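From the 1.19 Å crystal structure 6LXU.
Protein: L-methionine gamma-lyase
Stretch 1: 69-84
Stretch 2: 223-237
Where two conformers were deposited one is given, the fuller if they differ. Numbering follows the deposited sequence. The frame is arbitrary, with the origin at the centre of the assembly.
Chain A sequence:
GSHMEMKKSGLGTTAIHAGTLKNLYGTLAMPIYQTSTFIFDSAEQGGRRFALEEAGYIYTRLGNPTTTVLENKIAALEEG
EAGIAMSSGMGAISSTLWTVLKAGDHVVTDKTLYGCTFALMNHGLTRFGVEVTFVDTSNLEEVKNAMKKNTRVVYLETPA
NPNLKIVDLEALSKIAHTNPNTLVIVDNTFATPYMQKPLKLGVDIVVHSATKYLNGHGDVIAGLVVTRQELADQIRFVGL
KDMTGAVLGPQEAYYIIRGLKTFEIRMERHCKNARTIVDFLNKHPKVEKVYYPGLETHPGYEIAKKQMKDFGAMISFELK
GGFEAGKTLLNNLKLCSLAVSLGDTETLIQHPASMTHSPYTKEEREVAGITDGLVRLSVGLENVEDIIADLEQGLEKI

Stretch 1, residues 69-84: VLENKIAALEEGEAGI
Stretch 2 223-237: GLVVTRQELADQIRF

Each stretch pairs a helix with a strand, in reverse order: helix 69-78 runs through a short turn into strand 82-84, and strand 223-227 leads through Arg228, the N-cap residue, into helix 229-237. The strands are antiparallel (157°, axes 4.6 Å apart), with Ala82 opposite Thr227, Gly83 opposite Val226 and Ile84 opposite Val225. Extended phi/psi values, -135/136 at Ile84 and -128/132 at Val226, place the backbones for Ile84 N to Val225 O (2.9 Å), Val225 N to Ile84 O (2.8 Å) and Thr227 N to Ala82 O (3.0 Å) hydrogen bonds; Ala82 N to Thr227 O (3.0 Å, 129°) is weak. At the non-hydrogen-bonded pair the chains close to 4.5 Å between the CA atoms of Gly83 and Val226, and Gly83 CA lies 3.2 Å from Val225 O in a CA-H...O contact.

Helix 69-78 packs against the sheet face bearing Val226, its axis crossing strand 223-227 at -55° and 8.2 Å. Val226 (chi1 t) is the bump here: its CG2 meets Ile74 CG1 at 3.8 Å and its CG1 meets Gly80 CA at 3.7 Å, with both methyls beside Ala75 CA (CG1 3.8 Å, CG2 3.9 Å). Gly80 leaves room for this CG1 methyl: an ideal CB there would lie 2.5 Å from Val226 CG1, a clash. A CB on Gly83 would likewise strike Glu71 O, at 2.2 Å. Glu79 is the first residue to leave helical phi/psi, with positive phi (59/43), and Gly80 and Glu81 lead on to the strand. Farther along, Leu224 (m, t) reaches Ile74 (t, p), CD1 to CG1 3.9 Å, and Leu70 (t, p), CD2 to CG 4.0 Å.

On the face shared by Ala82, Ile84, Val225 and Thr227 lies helix 229-237, at 17° to strand 82-84 and 8.1 Å from it. Ala82 CB meets Ala232 CB at 3.6 Å, with alanine on both sides of the contact. Ile84 (m, t) extends its CD1 to 3.3 Å from Ala232 O and 3.4 Å from Ile235 CB.

Polar contacts flank this packing. Glu81 (m, t) accepts a hydrogen bond from the first helical turn, Gln229 N to Glu81 OE1 at 2.8 Å and 177°, and a water bridges Glu81 OE1 to Glu230 N. Arg236 (t, t, m, chi4 -83°) forms a salt bridge with Glu71 (m, t), NH2 to OE1 2.9 Å; the carboxylate oxygen lies at the guanidinium edge, whereas Ile84 CG2 covers one face. Waters link Arg236 NH1 to Glu71 OE2 and Arg236 NH2 to Gly83 O.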

# COMPACT_ATOMS: atom_id res chain seq x y z
N VAL A 69 8.72 -13.55 7.50
CA VAL A 69 8.90 -14.27 6.24
C VAL A 69 10.10 -13.76 5.48
O VAL A 69 10.92 -14.54 5.00
CB VAL A 69 7.63 -14.23 5.39
CG1 VAL A 69 7.87 -14.76 3.99
CG2 VAL A 69 6.54 -15.03 6.07
N LEU A 70 10.23 -12.43 5.40
CA LEU A 70 11.37 -11.83 4.74
C LEU A 70 12.69 -12.23 5.40
O LEU A 70 13.67 -12.56 4.74
CB LEU A 70 11.21 -10.31 4.73
CG LEU A 70 12.40 -9.51 4.20
CD1 LEU A 70 12.74 -9.90 2.78
CD2 LEU A 70 12.09 -8.02 4.29
N GLU A 71 12.70 -12.15 6.73
CA GLU A 71 13.87 -12.52 7.51
C GLU A 71 14.29 -13.96 7.26
O GLU A 71 15.47 -14.26 7.06
CB GLU A 71 13.60 -12.28 8.98
CG GLU A 71 13.53 -10.79 9.30
CD GLU A 71 13.04 -10.45 10.69
OE1 GLU A 71 12.42 -11.30 11.36
OE2 GLU A 71 13.25 -9.28 11.10
N ASN A 72 13.32 -14.86 7.29
CA ASN A 72 13.59 -16.28 7.02
C ASN A 72 14.11 -16.50 5.61
O ASN A 72 14.99 -17.35 5.40
CB ASN A 72 12.32 -17.11 7.22
CG ASN A 72 11.87 -17.20 8.66
OD1 ASN A 72 12.63 -16.96 9.56
ND2 ASN A 72 10.62 -17.59 8.86
N LYS A 73 13.58 -15.76 4.65
CA LYS A 73 14.00 -15.89 3.25
C LYS A 73 15.44 -15.48 3.07
O LYS A 73 16.21 -16.19 2.43
CB LYS A 73 13.13 -15.05 2.31
CG LYS A 73 11.81 -15.69 1.97
CD LYS A 73 10.96 -14.85 1.04
CE LYS A 73 9.60 -15.50 0.85
NZ LYS A 73 9.70 -16.79 0.12
N ILE A 74 15.83 -14.31 3.59
CA ILE A 74 17.21 -13.90 3.41
C ILE A 74 18.17 -14.83 4.17
O ILE A 74 19.26 -15.14 3.67
CB ILE A 74 17.43 -12.41 3.73
CG1 ILE A 74 18.83 -11.95 3.31
CG2 ILE A 74 17.22 -12.10 5.20
CD1 ILE A 74 19.14 -12.08 1.82
N ALA A 75 17.77 -15.30 5.34
CA ALA A 75 18.59 -16.29 6.04
C ALA A 75 18.76 -17.56 5.19
O ALA A 75 19.87 -18.10 5.12
CB ALA A 75 17.99 -16.63 7.39
N ALA A 76 17.69 -18.03 4.56
CA ALA A 76 17.80 -19.21 3.70
C ALA A 76 18.73 -18.96 2.52
O ALA A 76 19.53 -19.85 2.15
CB ALA A 76 16.43 -19.64 3.22
N LEU A 77 18.65 -17.78 1.92
CA LEU A 77 19.49 -17.45 0.77
C LEU A 77 20.97 -17.35 1.12
O LEU A 77 21.81 -17.79 0.32
CB LEU A 77 19.02 -16.16 0.11
CG LEU A 77 17.66 -16.27 -0.60
CD1 LEU A 77 17.12 -14.88 -0.92
CD2 LEU A 77 17.73 -17.11 -1.87
N GLU A 78 21.28 -16.80 2.28
CA GLU A 78 22.67 -16.70 2.75
C GLU A 78 23.16 -17.96 3.46
O GLU A 78 24.33 -18.07 3.83
CB GLU A 78 22.83 -15.50 3.69
CG GLU A 78 22.75 -14.14 3.01
CD GLU A 78 23.97 -13.76 2.18
OE1 GLU A 78 24.96 -14.54 2.11
OE2 GLU A 78 23.93 -12.67 1.55
N GLU A 79 22.24 -18.90 3.69
CA GLU A 79 22.52 -20.14 4.43
C GLU A 79 23.01 -19.87 5.84
O GLU A 79 23.96 -20.49 6.33
CB GLU A 79 23.44 -21.07 3.63
CG GLU A 79 22.84 -21.46 2.28
CD GLU A 79 23.71 -22.39 1.48
OE1 GLU A 79 24.30 -23.33 2.06
OE2 GLU A 79 23.81 -22.18 0.26
N GLY A 80 22.36 -18.91 6.50
CA GLY A 80 22.57 -18.63 7.90
C GLY A 80 21.38 -19.01 8.76
O GLY A 80 20.31 -19.36 8.26
N GLU A 81 21.56 -18.90 10.07
CA GLU A 81 20.53 -19.36 10.99
C GLU A 81 19.33 -18.43 11.09
O GLU A 81 18.21 -18.90 11.26
CB GLU A 81 21.10 -19.53 12.39
CG GLU A 81 22.18 -20.60 12.48
CD GLU A 81 22.70 -20.84 13.89
OE1 GLU A 81 22.24 -20.19 14.85
OE2 GLU A 81 23.58 -21.72 14.05
N ALA A 82 19.58 -17.12 11.05
CA ALA A 82 18.56 -16.15 11.43
C ALA A 82 18.72 -14.86 10.65
O ALA A 82 19.83 -14.43 10.40
CB ALA A 82 18.68 -15.87 12.92
N GLY A 83 17.58 -14.28 10.30
CA GLY A 83 17.54 -12.98 9.64
C GLY A 83 16.89 -11.92 10.49
O GLY A 83 16.04 -12.22 11.32
N ILE A 84 17.31 -10.67 10.27
CA ILE A 84 16.68 -9.51 10.90
C ILE A 84 16.51 -8.45 9.82
O ILE A 84 17.44 -8.21 9.04
CB ILE A 84 17.54 -8.90 12.01
CG1 ILE A 84 18.22 -9.96 12.87
CG2 ILE A 84 16.69 -7.99 12.89
CD1 ILE A 84 19.23 -9.34 13.78
N GLY A 223 17.04 -2.73 4.99
CA GLY A 223 18.26 -3.45 5.30
C GLY A 223 17.95 -4.83 5.84
O GLY A 223 16.86 -5.07 6.37
N LEU A 224 18.93 -5.72 5.73
CA LEU A 224 18.81 -7.08 6.24
C LEU A 224 20.11 -7.52 6.86
O LEU A 224 21.20 -7.12 6.41
CB LEU A 224 18.42 -8.07 5.13
CG LEU A 224 17.07 -7.82 4.47
CD1 LEU A 224 16.93 -8.57 3.17
CD2 LEU A 224 15.94 -8.16 5.41
N VAL A 225 20.00 -8.33 7.91
CA VAL A 225 21.14 -8.95 8.58
C VAL A 225 20.92 -10.45 8.62
O VAL A 225 19.80 -10.88 8.89
CB VAL A 225 21.28 -8.41 10.03
CG1 VAL A 225 22.44 -9.08 10.76
CG2 VAL A 225 21.43 -6.90 10.05
N VAL A 226 21.97 -11.23 8.38
CA VAL A 226 21.93 -12.68 8.61
C VAL A 226 23.10 -13.08 9.47
O VAL A 226 24.24 -12.71 9.21
CB VAL A 226 21.94 -13.48 7.30
CG1 VAL A 226 21.83 -14.98 7.60
CG2 VAL A 226 20.78 -13.07 6.40
N THR A 227 22.81 -13.87 10.51
CA THR A 227 23.84 -14.36 11.41
C THR A 227 23.30 -15.54 12.22
O THR A 227 22.19 -16.00 12.01
CB THR A 227 24.39 -13.20 12.28
OG1 THR A 227 25.52 -13.65 13.05
CG2 THR A 227 23.36 -12.65 13.24
N ARG A 228 24.13 -16.02 13.16
CA ARG A 228 23.72 -17.09 14.07
C ARG A 228 22.63 -16.59 15.01
O ARG A 228 22.59 -15.39 15.34
CB ARG A 228 24.89 -17.57 14.94
CG ARG A 228 26.10 -18.08 14.22
CD ARG A 228 27.22 -18.42 15.20
NE ARG A 228 27.85 -17.30 15.92
CZ ARG A 228 28.91 -16.58 15.52
NH1 ARG A 228 29.46 -16.78 14.33
NH2 ARG A 228 29.40 -15.63 16.29
N GLN A 229 21.77 -17.49 15.47
CA GLN A 229 20.62 -17.10 16.29
C GLN A 229 20.99 -16.28 17.52
O GLN A 229 20.30 -15.30 17.83
CB GLN A 229 19.82 -18.33 16.75
CG GLN A 229 18.45 -17.99 17.31
CD GLN A 229 17.50 -17.57 16.22
OE1 GLN A 229 17.32 -18.29 15.24
NE2 GLN A 229 16.88 -16.40 16.38
N GLU A 230 22.05 -16.67 18.22
CA GLU A 230 22.46 -15.99 19.44
C GLU A 230 22.78 -14.51 19.18
O GLU A 230 22.36 -13.64 19.95
CB GLU A 230 23.64 -16.71 20.13
CG GLU A 230 24.95 -16.75 19.35
CD GLU A 230 25.96 -17.75 19.90
OE1 GLU A 230 26.00 -17.99 21.13
OE2 GLU A 230 26.74 -18.30 19.09
N LEU A 231 23.52 -14.25 18.11
CA LEU A 231 23.85 -12.87 17.74
C LEU A 231 22.63 -12.14 17.20
O LEU A 231 22.42 -10.97 17.51
CB LEU A 231 24.99 -12.82 16.71
CG LEU A 231 26.42 -13.07 17.19
CD1 LEU A 231 27.36 -13.19 16.01
CD2 LEU A 231 26.89 -11.96 18.12
N ALA A 232 21.82 -12.83 16.41
CA ALA A 232 20.62 -12.22 15.84
C ALA A 232 19.70 -11.70 16.92
O ALA A 232 19.15 -10.60 16.81
CB ALA A 232 19.89 -13.21 14.95
N ASP A 233 19.49 -12.50 17.96
CA ASP A 233 18.57 -12.10 19.03
C ASP A 233 19.07 -10.84 19.74
O ASP A 233 18.26 -9.98 20.12
CB ASP A 233 18.38 -13.23 20.04
CG ASP A 233 17.63 -14.43 19.48
OD1 ASP A 233 17.04 -14.32 18.39
OD2 ASP A 233 17.62 -15.49 20.15
N GLN A 234 20.38 -10.71 19.91
CA GLN A 234 20.94 -9.48 20.49
C GLN A 234 20.77 -8.28 19.56
O GLN A 234 20.40 -7.19 20.00
CB GLN A 234 22.42 -9.66 20.82
CG GLN A 234 22.70 -10.71 21.89
CD GLN A 234 22.00 -10.41 23.19
OE1 GLN A 234 22.06 -9.28 23.69
NE2 GLN A 234 21.32 -11.41 23.75
N ILE A 235 21.03 -8.47 18.27
CA ILE A 235 20.86 -7.37 17.31
C ILE A 235 19.38 -6.92 17.28
O ILE A 235 19.09 -5.71 17.27
CB ILE A 235 21.39 -7.75 15.92
CG1 ILE A 235 22.90 -7.99 15.98
CG2 ILE A 235 21.07 -6.65 14.90
CD1 ILE A 235 23.45 -8.67 14.76
N ARG A 236 18.45 -7.87 17.32
CA ARG A 236 17.03 -7.55 17.35
C ARG A 236 16.61 -6.84 18.62
O ARG A 236 15.94 -5.80 18.58
CB ARG A 236 16.19 -8.82 17.20
CG ARG A 236 14.69 -8.60 17.23
CD ARG A 236 13.92 -9.91 17.27
NE ARG A 236 14.15 -10.69 16.06
CZ ARG A 236 13.52 -10.53 14.91
NH1 ARG A 236 12.52 -9.63 14.79
NH2 ARG A 236 13.85 -11.29 13.88
N PHE A 237 16.94 -7.43 19.77
CA PHE A 237 16.41 -6.96 21.04
C PHE A 237 17.23 -5.87 21.72
O PHE A 237 16.77 -5.33 22.74
CB PHE A 237 16.18 -8.15 21.99
CG PHE A 237 15.11 -9.11 21.51
CD1 PHE A 237 13.84 -8.67 21.16
CD2 PHE A 237 15.38 -10.47 21.40
CE1 PHE A 237 12.85 -9.56 20.73
CE2 PHE A 237 14.40 -11.35 20.99
CZ PHE A 237 13.14 -10.90 20.65
O HOH W 1 11.36 -8.09 12.69
O HOH W 2 23.15 -19.40 17.65
O HOH W 3 16.04 -18.22 12.85
O HOH W 4 15.91 -13.48 13.76